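Local coordinates for OxyA protein (Actinoplanes teichomyceticus, PDB 5HH3), which probably acts as a haem-dependent cytochrome P450 that couples phenolic side chains to cyclise the peptide precursor during glycopeptide antibiotic biosynthesis, at residues V106-F110 and L349-L353; M211-V216 and L228-A232; G137-V143 and E391-W397; L130-E134 and A364-F369. All coordinates share one frame; numbering follows the deposited sequence.

Contact 1 of 4, residues V106-F110 and L349-L353; sequences VAPAF and LGRSL. With HEM (protoporphyrin IX containing Fe), chain G.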
# COMPACT_ATOMS: atom_id res chain seq x y z
N VAL B 106 -20.79 -2.81 -22.18
CA VAL B 106 -19.52 -2.78 -22.90
C VAL B 106 -19.14 -4.11 -23.54
O VAL B 106 -18.36 -4.12 -24.50
CB VAL B 106 -18.36 -2.18 -22.06
CG1 VAL B 106 -18.68 -0.72 -21.70
CG2 VAL B 106 -18.06 -2.97 -20.82
N ALA B 107 -19.71 -5.22 -23.06
CA ALA B 107 -19.38 -6.55 -23.61
C ALA B 107 -19.56 -6.71 -25.14
O ALA B 107 -18.75 -7.36 -25.76
CB ALA B 107 -20.11 -7.67 -22.85
N PRO B 108 -20.59 -6.10 -25.75
CA PRO B 108 -20.76 -6.18 -27.21
C PRO B 108 -19.55 -5.73 -28.05
O PRO B 108 -19.33 -6.28 -29.14
CB PRO B 108 -21.94 -5.25 -27.45
CG PRO B 108 -22.77 -5.41 -26.21
CD PRO B 108 -21.75 -5.43 -25.12
N ALA B 109 -18.78 -4.75 -27.56
CA ALA B 109 -17.59 -4.29 -28.26
C ALA B 109 -16.48 -5.36 -28.33
O ALA B 109 -15.60 -5.27 -29.18
CB ALA B 109 -17.05 -3.03 -27.61
N PHE B 110 -16.51 -6.33 -27.42
CA PHE B 110 -15.46 -7.37 -27.35
C PHE B 110 -15.95 -8.73 -27.84
O PHE B 110 -15.28 -9.75 -27.62
CB PHE B 110 -14.91 -7.45 -25.92
CG PHE B 110 -14.32 -6.15 -25.42
CD1 PHE B 110 -15.13 -5.17 -24.85
CD2 PHE B 110 -12.96 -5.89 -25.54
CE1 PHE B 110 -14.59 -3.97 -24.38
CE2 PHE B 110 -12.41 -4.70 -25.08
CZ PHE B 110 -13.23 -3.74 -24.50
N LEU B 349 -12.37 -8.99 -19.58
CA LEU B 349 -13.22 -8.47 -20.65
C LEU B 349 -12.50 -8.40 -22.01
O LEU B 349 -13.11 -8.60 -23.05
CB LEU B 349 -13.74 -7.07 -20.28
CG LEU B 349 -14.71 -6.39 -21.26
CD1 LEU B 349 -15.97 -7.22 -21.45
CD2 LEU B 349 -15.05 -5.00 -20.77
N GLY B 350 -11.20 -8.13 -21.99
CA GLY B 350 -10.44 -7.95 -23.21
C GLY B 350 -9.74 -9.18 -23.74
O GLY B 350 -8.85 -9.05 -24.60
N ARG B 351 -10.12 -10.37 -23.27
CA ARG B 351 -9.39 -11.60 -23.60
C ARG B 351 -9.33 -11.79 -25.12
O ARG B 351 -8.27 -12.04 -25.67
CB ARG B 351 -10.00 -12.85 -22.94
CG ARG B 351 -9.42 -14.17 -23.43
CD ARG B 351 -9.87 -15.35 -22.58
NE ARG B 351 -9.17 -16.57 -22.96
CZ ARG B 351 -9.13 -17.71 -22.26
NH1 ARG B 351 -9.73 -17.83 -21.08
NH2 ARG B 351 -8.44 -18.73 -22.74
N SER B 352 -10.47 -11.63 -25.77
CA SER B 352 -10.56 -11.92 -27.19
C SER B 352 -9.75 -10.92 -28.05
O SER B 352 -9.17 -11.31 -29.07
CB SER B 352 -12.03 -12.02 -27.63
OG SER B 352 -12.60 -10.72 -27.74
N LEU B 353 -9.70 -9.66 -27.65
CA LEU B 353 -8.82 -8.67 -28.25
C LEU B 353 -7.33 -9.01 -28.01
O LEU B 353 -6.54 -9.00 -28.96
CB LEU B 353 -9.13 -7.25 -27.73
CG LEU B 353 -8.25 -6.10 -28.22
CD1 LEU B 353 -8.24 -6.02 -29.74
CD2 LEU B 353 -8.74 -4.77 -27.66
CHA HEM G . -9.69 -8.34 -16.03
CHB HEM G . -9.60 -5.61 -20.03
CHC HEM G . -5.59 -7.94 -21.51
CHD HEM G . -5.75 -10.69 -17.55
C1A HEM G . -9.98 -7.39 -16.97
C2A HEM G . -11.01 -6.42 -16.83
C3A HEM G . -11.00 -5.66 -17.96
C4A HEM G . -9.95 -6.15 -18.80
CMA HEM G . -11.90 -4.49 -18.27
CAA HEM G . -11.95 -6.28 -15.65
CBA HEM G . -13.17 -7.18 -15.89
CGA HEM G . -14.19 -7.17 -14.76
O1A HEM G . -13.89 -6.84 -13.59
O2A HEM G . -15.38 -7.51 -15.00
C1B HEM G . -8.48 -5.99 -20.80
C2B HEM G . -8.11 -5.38 -22.04
C3B HEM G . -6.97 -6.03 -22.47
C4B HEM G . -6.68 -7.06 -21.44
CMB HEM G . -8.82 -4.25 -22.75
CAB HEM G . -6.16 -5.87 -23.71
CBB HEM G . -6.44 -5.11 -24.77
C1C HEM G . -5.25 -8.90 -20.56
C2C HEM G . -4.14 -9.77 -20.65
C3C HEM G . -4.18 -10.57 -19.49
C4C HEM G . -5.34 -10.16 -18.74
CMC HEM G . -3.11 -9.81 -21.76
CAC HEM G . -3.28 -11.66 -19.06
CBC HEM G . -2.24 -12.16 -19.74
C1D HEM G . -6.86 -10.23 -16.84
C2D HEM G . -7.21 -10.83 -15.54
C3D HEM G . -8.30 -10.18 -15.10
C4D HEM G . -8.60 -9.19 -16.16
CMD HEM G . -6.52 -11.93 -14.77
CAD HEM G . -9.03 -10.45 -13.79
CBD HEM G . -8.44 -9.73 -12.57
CGD HEM G . -9.23 -10.07 -11.30
O1D HEM G . -8.96 -9.56 -10.19
O2D HEM G . -10.18 -10.87 -11.28
NA HEM G . -9.35 -7.22 -18.19
NB HEM G . -7.63 -6.98 -20.51
NC HEM G . -5.98 -9.17 -19.44
ND HEM G . -7.74 -9.27 -17.19
FE HEM G . -7.70 -8.18 -18.78
O HOH W 1 -6.68 -6.69 -17.71
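The F110 ring lies across L349, the two side chains meeting at about a right angle. L349 CG sits over one ring face, 4.1 Å from the centroid of the F110 ring and displaced toward its rim, a CH-pi contact. With L349 CG anti to the backbone N (chi1 -177°), the isobutyl group turns out toward the 106-110 turn: CD2 reaches V106 CG2 at 3.6 Å and F110 CE1 at 3.8 Å, while CD1 lies over A107. L349 O and G350 CA lie by the CG-CD2 side of the ring, and L353 CD2 touches F110 CE2 loosely at 4.5 Å. Beyond L349 lies the haem, whose methyl CMA is 3.8 Å from L349 CB, and L353 CD2 packs on the vinyl carbon CBB of the haem. One polar contact joins the segments, S352 OG standing 2.9 Å from F110 O. G350 occupies the N-cap position of the helix that starts at R351, and C348, just before the segment, is the axial ligand of the iron. Wedged between the F110 face and the haem, L349 thus couples the turn after helix 98-106 to the loop carrying the axial cysteine, through dispersion and CH-pi contacts with a single serine-carbonyl contact as the polar element.

Contact 2 of 4, residues M211-V216 and L228-A232; sequences MFGVVV and LTGVA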
# COMPACT_ATOMS: atom_id res chain seq x y z
N MET B 211 -15.21 0.77 -31.00
CA MET B 211 -15.75 0.43 -29.68
C MET B 211 -16.91 1.34 -29.25
O MET B 211 -17.92 0.84 -28.79
CB MET B 211 -14.63 0.46 -28.62
CG MET B 211 -14.91 -0.40 -27.41
SD MET B 211 -14.15 0.13 -25.87
CE MET B 211 -15.12 1.60 -25.56
N PHE B 212 -16.75 2.66 -29.40
CA PHE B 212 -17.79 3.62 -28.95
C PHE B 212 -19.10 3.47 -29.71
O PHE B 212 -20.16 3.46 -29.10
CB PHE B 212 -17.29 5.07 -29.04
CG PHE B 212 -16.45 5.53 -27.87
CD1 PHE B 212 -15.87 4.64 -27.00
CD2 PHE B 212 -16.22 6.87 -27.67
CE1 PHE B 212 -15.10 5.08 -25.94
CE2 PHE B 212 -15.44 7.32 -26.62
CZ PHE B 212 -14.88 6.42 -25.76
N GLY B 213 -19.01 3.37 -31.03
CA GLY B 213 -20.21 3.27 -31.86
C GLY B 213 -21.03 2.00 -31.65
O GLY B 213 -22.25 2.04 -31.68
N VAL B 214 -20.34 0.88 -31.47
CA VAL B 214 -20.99 -0.39 -31.11
C VAL B 214 -21.76 -0.25 -29.79
O VAL B 214 -22.93 -0.62 -29.71
CB VAL B 214 -19.95 -1.53 -31.01
CG1 VAL B 214 -20.49 -2.76 -30.27
CG2 VAL B 214 -19.47 -1.90 -32.41
N VAL B 215 -21.11 0.30 -28.77
CA VAL B 215 -21.72 0.44 -27.45
C VAL B 215 -22.92 1.40 -27.52
O VAL B 215 -24.02 1.08 -27.07
CB VAL B 215 -20.70 0.90 -26.40
CG1 VAL B 215 -21.38 1.19 -25.06
CG2 VAL B 215 -19.59 -0.14 -26.20
N VAL B 216 -22.70 2.58 -28.09
CA VAL B 216 -23.73 3.60 -28.14
C VAL B 216 -24.96 3.12 -28.92
O VAL B 216 -26.08 3.48 -28.58
CB VAL B 216 -23.17 4.95 -28.67
CG1 VAL B 216 -24.28 5.95 -28.99
CG2 VAL B 216 -22.20 5.54 -27.65
N LEU B 228 -18.09 5.58 -20.75
CA LEU B 228 -17.43 5.37 -22.06
C LEU B 228 -15.96 5.78 -22.02
O LEU B 228 -15.09 5.04 -22.45
CB LEU B 228 -18.13 6.15 -23.17
CG LEU B 228 -19.48 5.59 -23.60
CD1 LEU B 228 -20.25 6.64 -24.38
CD2 LEU B 228 -19.33 4.31 -24.42
N THR B 229 -15.71 6.96 -21.49
CA THR B 229 -14.36 7.49 -21.33
C THR B 229 -13.52 6.59 -20.47
O THR B 229 -12.36 6.32 -20.80
CB THR B 229 -14.40 8.94 -20.77
OG1 THR B 229 -14.77 9.81 -21.83
CG2 THR B 229 -13.05 9.40 -20.25
N GLY B 230 -14.10 6.12 -19.37
CA GLY B 230 -13.43 5.21 -18.46
C GLY B 230 -13.03 3.91 -19.12
O GLY B 230 -11.93 3.40 -18.89
N VAL B 231 -13.90 3.37 -19.97
CA VAL B 231 -13.57 2.13 -20.67
C VAL B 231 -12.43 2.38 -21.68
O VAL B 231 -11.50 1.57 -21.74
CB VAL B 231 -14.79 1.50 -21.38
CG1 VAL B 231 -14.38 0.22 -22.11
CG2 VAL B 231 -15.87 1.17 -20.36
N ALA B 232 -12.51 3.48 -22.43
CA ALA B 232 -11.44 3.85 -23.36
C ALA B 232 -10.08 3.97 -22.67
O ALA B 232 -9.10 3.43 -23.16
CB ALA B 232 -11.77 5.14 -24.09
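F212 fills the tight middle of this helix pair, its ring reaching across to the 228-232 helical segment. L228 CB lies over one ring face, offset toward the rim, and the far end of the ring presses on the other helix: CZ is 3.8 Å from A232 CB, and F212 CE1 comes within 3.5 Å of L228 O. Beside it, M211 bends at its last torsion (chi3 70°), which folds the methyl back so that CE meets the F212 ring at its edge, in plane, while SD and CE both touch V231 CG1, the sulfur at 3.8 Å. L228 spreads its two methyls along the first helix. CD2 slides past V215 CG1 at 3.8 Å, the two side chains running in opposite directions. The looser side is at V216, partly exposed, whose CG2 reaches L228 CD1 at 4.0 Å, the two crossing at about a right angle. Around the tight part M196 of helix 182-205 and L159 of helix 142-159 add further cover. The short helical segments run roughly antiparallel, at 142°, with axes 11.2 Å apart. This is an antiparallel helix pair with a short connection, in which helix 211-219 folds back on the N-terminal part of helix 225-256, the long central helix of the P450 fold.

Contact 3 of 4, residues G137-V143 and E391-W397; sequences GGPVDFV and EALLLDW. With GOL (glycerol), chain I.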
# COMPACT_ATOMS: atom_id res chain seq x y z
N GLY B 137 17.47 -1.54 -37.86
CA GLY B 137 18.65 -2.41 -37.92
C GLY B 137 19.01 -2.88 -36.52
O GLY B 137 18.79 -2.16 -35.55
N GLY B 138 19.56 -4.09 -36.43
CA GLY B 138 19.90 -4.67 -35.14
C GLY B 138 21.13 -3.99 -34.55
O GLY B 138 21.94 -3.43 -35.29
N PRO B 139 21.27 -4.01 -33.22
CA PRO B 139 20.31 -4.58 -32.28
C PRO B 139 19.17 -3.61 -31.92
O PRO B 139 19.41 -2.41 -31.82
CB PRO B 139 21.18 -4.87 -31.05
CG PRO B 139 22.21 -3.81 -31.09
CD PRO B 139 22.51 -3.56 -32.55
N VAL B 140 17.96 -4.13 -31.76
CA VAL B 140 16.76 -3.31 -31.47
C VAL B 140 16.14 -3.73 -30.13
O VAL B 140 16.06 -4.92 -29.83
CB VAL B 140 15.69 -3.44 -32.58
CG1 VAL B 140 14.44 -2.63 -32.25
CG2 VAL B 140 16.22 -2.99 -33.93
N ASP B 141 15.67 -2.75 -29.35
CA ASP B 141 14.89 -3.03 -28.13
C ASP B 141 13.43 -3.36 -28.46
O ASP B 141 12.64 -2.48 -28.79
CB ASP B 141 14.97 -1.84 -27.18
CG ASP B 141 14.46 -2.17 -25.77
OD1 ASP B 141 13.81 -3.22 -25.53
OD2 ASP B 141 14.70 -1.34 -24.88
N PHE B 142 13.07 -4.63 -28.31
CA PHE B 142 11.71 -5.09 -28.63
C PHE B 142 10.62 -4.66 -27.60
O PHE B 142 9.44 -4.86 -27.86
CB PHE B 142 11.70 -6.62 -28.84
CG PHE B 142 12.03 -7.03 -30.26
CD1 PHE B 142 13.19 -6.59 -30.87
CD2 PHE B 142 11.16 -7.83 -30.99
CE1 PHE B 142 13.50 -6.97 -32.17
CE2 PHE B 142 11.46 -8.19 -32.30
CZ PHE B 142 12.63 -7.77 -32.88
N VAL B 143 11.01 -4.08 -26.46
CA VAL B 143 10.02 -3.57 -25.49
C VAL B 143 9.26 -2.36 -26.08
O VAL B 143 8.06 -2.44 -26.23
CB VAL B 143 10.64 -3.31 -24.10
CG1 VAL B 143 9.68 -2.55 -23.17
CG2 VAL B 143 11.02 -4.63 -23.45
N GLU B 391 12.18 -5.03 -18.80
CA GLU B 391 12.55 -3.62 -18.86
C GLU B 391 13.23 -3.22 -20.19
O GLU B 391 13.04 -2.10 -20.67
CB GLU B 391 13.44 -3.25 -17.68
CG GLU B 391 12.73 -3.44 -16.34
CD GLU B 391 13.53 -2.94 -15.17
OE1 GLU B 391 12.92 -2.46 -14.19
OE2 GLU B 391 14.78 -3.01 -15.21
N ALA B 392 14.00 -4.12 -20.77
CA ALA B 392 14.66 -3.88 -22.06
C ALA B 392 15.01 -5.24 -22.68
O ALA B 392 15.42 -6.14 -21.96
CB ALA B 392 15.91 -3.04 -21.87
N LEU B 393 14.77 -5.40 -23.98
CA LEU B 393 15.01 -6.68 -24.64
C LEU B 393 15.71 -6.45 -25.98
O LEU B 393 15.07 -6.32 -27.03
CB LEU B 393 13.69 -7.42 -24.82
CG LEU B 393 13.77 -8.85 -25.37
CD1 LEU B 393 14.47 -9.77 -24.37
CD2 LEU B 393 12.38 -9.37 -25.67
N LEU B 394 17.04 -6.40 -25.92
CA LEU B 394 17.86 -6.11 -27.10
C LEU B 394 18.00 -7.35 -27.93
O LEU B 394 18.66 -8.31 -27.52
CB LEU B 394 19.24 -5.57 -26.71
CG LEU B 394 19.30 -4.05 -26.48
CD1 LEU B 394 19.18 -3.29 -27.80
CD2 LEU B 394 18.23 -3.58 -25.50
N LEU B 395 17.37 -7.35 -29.10
CA LEU B 395 17.41 -8.49 -30.00
C LEU B 395 18.07 -8.11 -31.29
O LEU B 395 18.11 -6.95 -31.66
CB LEU B 395 16.00 -9.03 -30.28
CG LEU B 395 15.15 -9.40 -29.07
CD1 LEU B 395 13.81 -9.97 -29.52
CD2 LEU B 395 15.88 -10.37 -28.17
N ASP B 396 18.60 -9.13 -31.97
CA ASP B 396 19.19 -8.99 -33.29
C ASP B 396 18.71 -10.18 -34.13
O ASP B 396 17.93 -11.00 -33.64
CB ASP B 396 20.73 -8.94 -33.17
CG ASP B 396 21.38 -8.11 -34.28
OD1 ASP B 396 20.83 -8.05 -35.39
OD2 ASP B 396 22.44 -7.50 -34.05
N TRP B 397 19.11 -10.25 -35.39
CA TRP B 397 18.68 -11.32 -36.29
C TRP B 397 19.68 -11.51 -37.43
O TRP B 397 20.70 -10.84 -37.48
CB TRP B 397 17.28 -11.01 -36.85
CG TRP B 397 17.19 -9.69 -37.57
CD1 TRP B 397 17.37 -9.48 -38.91
CD2 TRP B 397 16.88 -8.42 -37.00
NE1 TRP B 397 17.20 -8.14 -39.20
CE2 TRP B 397 16.90 -7.47 -38.04
CE3 TRP B 397 16.60 -7.98 -35.69
CZ2 TRP B 397 16.66 -6.11 -37.83
CZ3 TRP B 397 16.36 -6.63 -35.48
CH2 TRP B 397 16.39 -5.71 -36.54
OXT TRP B 397 19.48 -12.31 -38.34
C1 GOL I . 20.34 -6.87 -39.26
O1 GOL I . 20.16 -5.47 -39.07
C2 GOL I . 21.81 -7.23 -39.07
O2 GOL I . 22.10 -7.23 -37.66
C3 GOL I . 22.13 -8.59 -39.71
O3 GOL I . 22.84 -9.46 -38.82
O HOH W 2 13.08 -0.50 -22.87
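V140 pairs with L395 as a hydrogen-bonded antiparallel bridge in a small three-stranded sheet, where strand 394-396 lies between 140-141 and 373-374. V140 N gives to L395 O at 2.8 Å and L395 N returns to V140 O at 2.9 Å; F142 N to L393 O extends the ladder past the non-hydrogen-bonded pair D141-L394. D141 adds polar side-chain bonds. Its CG is anti to the backbone N (chi1 -167°), which carries OD1 to L393 N at 2.8 Å, and the same oxygen N-caps the helix that follows through V143 N, the two donors coming from opposite faces of the carboxylate. Apolar contacts centre on F142: L395 CD1 stands over its face, 3.6 Å from the ring centroid, a CH-pi contact, with the side chains at about a right angle. V140 CG2 meets the W397 indole at its edge, 3.8 Å from CH2. Helix 225-256 backs F142 and L393, while the W397 ring stacks on F369. A glycerol, probably from the crystallisation liquor, bonds to G138 N, D396 OD1 and W397 O. At the opposite end a water bridges the two segments, donating to D141 OD2 and to E391 O, each at 2.7 Å.

Contact 4 of 4, residues L130-E134 and A364-F369; sequences LDAIE and ALAHRF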
# COMPACT_ATOMS: atom_id res chain seq x y z
N LEU B 130 6.99 -4.37 -37.66
CA LEU B 130 8.15 -5.19 -38.09
C LEU B 130 8.98 -4.52 -39.18
O LEU B 130 10.21 -4.61 -39.17
CB LEU B 130 7.70 -6.60 -38.52
CG LEU B 130 7.08 -7.46 -37.41
CD1 LEU B 130 6.33 -8.65 -37.99
CD2 LEU B 130 8.12 -7.95 -36.44
N ASP B 131 8.32 -3.81 -40.10
CA ASP B 131 9.03 -2.98 -41.09
C ASP B 131 9.88 -1.91 -40.41
O ASP B 131 11.02 -1.71 -40.78
CB ASP B 131 8.06 -2.31 -42.10
CG ASP B 131 7.41 -3.31 -43.06
OD1 ASP B 131 7.81 -4.49 -43.06
OD2 ASP B 131 6.49 -2.92 -43.82
N ALA B 132 9.31 -1.22 -39.41
CA ALA B 132 10.05 -0.19 -38.66
C ALA B 132 11.26 -0.76 -37.89
O ALA B 132 12.31 -0.13 -37.82
CB ALA B 132 9.13 0.54 -37.69
N ILE B 133 11.10 -1.94 -37.30
CA ILE B 133 12.21 -2.63 -36.60
C ILE B 133 13.30 -2.97 -37.61
O ILE B 133 14.47 -2.68 -37.37
CB ILE B 133 11.72 -3.93 -35.88
CG1 ILE B 133 10.85 -3.57 -34.68
CG2 ILE B 133 12.91 -4.78 -35.43
CD1 ILE B 133 10.03 -4.72 -34.14
N GLU B 134 12.91 -3.55 -38.74
CA GLU B 134 13.86 -3.90 -39.80
C GLU B 134 14.63 -2.67 -40.30
O GLU B 134 15.86 -2.71 -40.44
CB GLU B 134 13.17 -4.66 -40.94
CG GLU B 134 14.14 -5.41 -41.85
CD GLU B 134 13.49 -6.46 -42.75
OE1 GLU B 134 12.25 -6.52 -42.89
OE2 GLU B 134 14.27 -7.25 -43.33
N ALA B 364 3.67 -13.51 -37.05
CA ALA B 364 4.29 -12.48 -37.91
C ALA B 364 5.78 -12.29 -37.61
O ALA B 364 6.61 -12.24 -38.52
CB ALA B 364 3.56 -11.17 -37.75
N LEU B 365 6.12 -12.20 -36.32
CA LEU B 365 7.50 -12.10 -35.87
C LEU B 365 8.33 -13.33 -36.25
O LEU B 365 9.42 -13.18 -36.76
CB LEU B 365 7.57 -11.88 -34.36
CG LEU B 365 8.97 -11.80 -33.72
CD1 LEU B 365 9.90 -10.85 -34.46
CD2 LEU B 365 8.85 -11.39 -32.27
N ALA B 366 7.82 -14.53 -35.97
CA ALA B 366 8.54 -15.77 -36.31
C ALA B 366 8.85 -15.86 -37.80
O ALA B 366 9.96 -16.25 -38.16
CB ALA B 366 7.76 -16.99 -35.86
N HIS B 367 7.90 -15.48 -38.66
CA HIS B 367 8.12 -15.42 -40.11
C HIS B 367 9.10 -14.35 -40.55
O HIS B 367 9.87 -14.57 -41.50
CB HIS B 367 6.81 -15.24 -40.89
CG HIS B 367 6.05 -16.51 -41.07
ND1 HIS B 367 5.01 -16.89 -40.24
CD2 HIS B 367 6.19 -17.52 -41.96
CE1 HIS B 367 4.54 -18.06 -40.62
NE2 HIS B 367 5.25 -18.46 -41.66
N ARG B 368 9.07 -13.18 -39.92
CA ARG B 368 9.93 -12.08 -40.37
C ARG B 368 11.39 -12.30 -39.95
O ARG B 368 12.30 -12.01 -40.71
CB ARG B 368 9.45 -10.73 -39.84
CG ARG B 368 10.27 -9.54 -40.32
CD ARG B 368 10.14 -9.33 -41.83
NE ARG B 368 8.81 -8.81 -42.10
CZ ARG B 368 8.48 -7.52 -42.20
NH1 ARG B 368 7.22 -7.19 -42.41
NH2 ARG B 368 9.39 -6.56 -42.09
N PHE B 369 11.59 -12.77 -38.73
CA PHE B 369 12.92 -12.91 -38.17
C PHE B 369 13.10 -14.32 -37.64
O PHE B 369 13.16 -14.52 -36.44
CB PHE B 369 13.12 -11.87 -37.04
CG PHE B 369 13.05 -10.43 -37.50
CD1 PHE B 369 13.81 -9.98 -38.58
CD2 PHE B 369 12.24 -9.50 -36.83
CE1 PHE B 369 13.74 -8.65 -39.00
CE2 PHE B 369 12.18 -8.18 -37.24
CZ PHE B 369 12.93 -7.75 -38.32
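R368 reaches across to helix 130-134 and offers the NH1/NH2 end of its guanidinium to D131 and E134, which share NH2. The chain leaves with CG anti to the backbone N, then bends at chi2 (66°) and chi3 (72°); these folds bring the planar group alongside L130, whose CB sits over the centre of one guanidinium face, 3.9 Å from R368 CZ. D131 approaches at the edge. Its OD1 takes both NH1 and NH2 end-on, each at 2.8 Å, from close to the guanidinium plane, though the carboxylate is turned 38° against it. E134, extended beyond CG, brings OE1 to R368 NH2 at 3.0 Å, tilted out of that plane. NH1 has a further acceptor in Q127, one turn earlier on helix 112-136. Beneath this network the contact is apolar. L130 spreads its methyls over two places: CD1 is 3.8 Å from A364 CB, and CD2 meets L365 CD1 at 3.9 Å, crossing it at about a right angle. I133 CG2 touches F369 CE2 at 3.9 Å, and the F369 ring carries R368 CG over its centre on one face. Gripped by two acids and a glutamine, the arginine is held in its rotation and its charge is probably well neutralised, so the salt-bridge network pins the rim of an otherwise apolar joint between helices 112-136 and 351-368.

How the contacts relate
Contacts 1 and 2 form one cluster near the haem, their centres 11 Å apart: A109 CB packs on M211 CG at 3.4 Å and V106 CG1 on V231 CG2 at 3.6 Å. Contact 1 touches the haem directly, whereas the V231 side chain in contact 2 is about 7 Å from it. Contacts 3 and 4 make a second cluster, centres 12 Å apart, joined where W397 NE1 lies 3.5 Å from F369 CE1 and F142 CE2 3.8 Å from L365 CD1. Helix 351-368 ties the clusters together: contact 1 uses its start and contact 4 its end, with centres 27 Å apart. Contacts 3 and 4 lie away from the haem-binding residues.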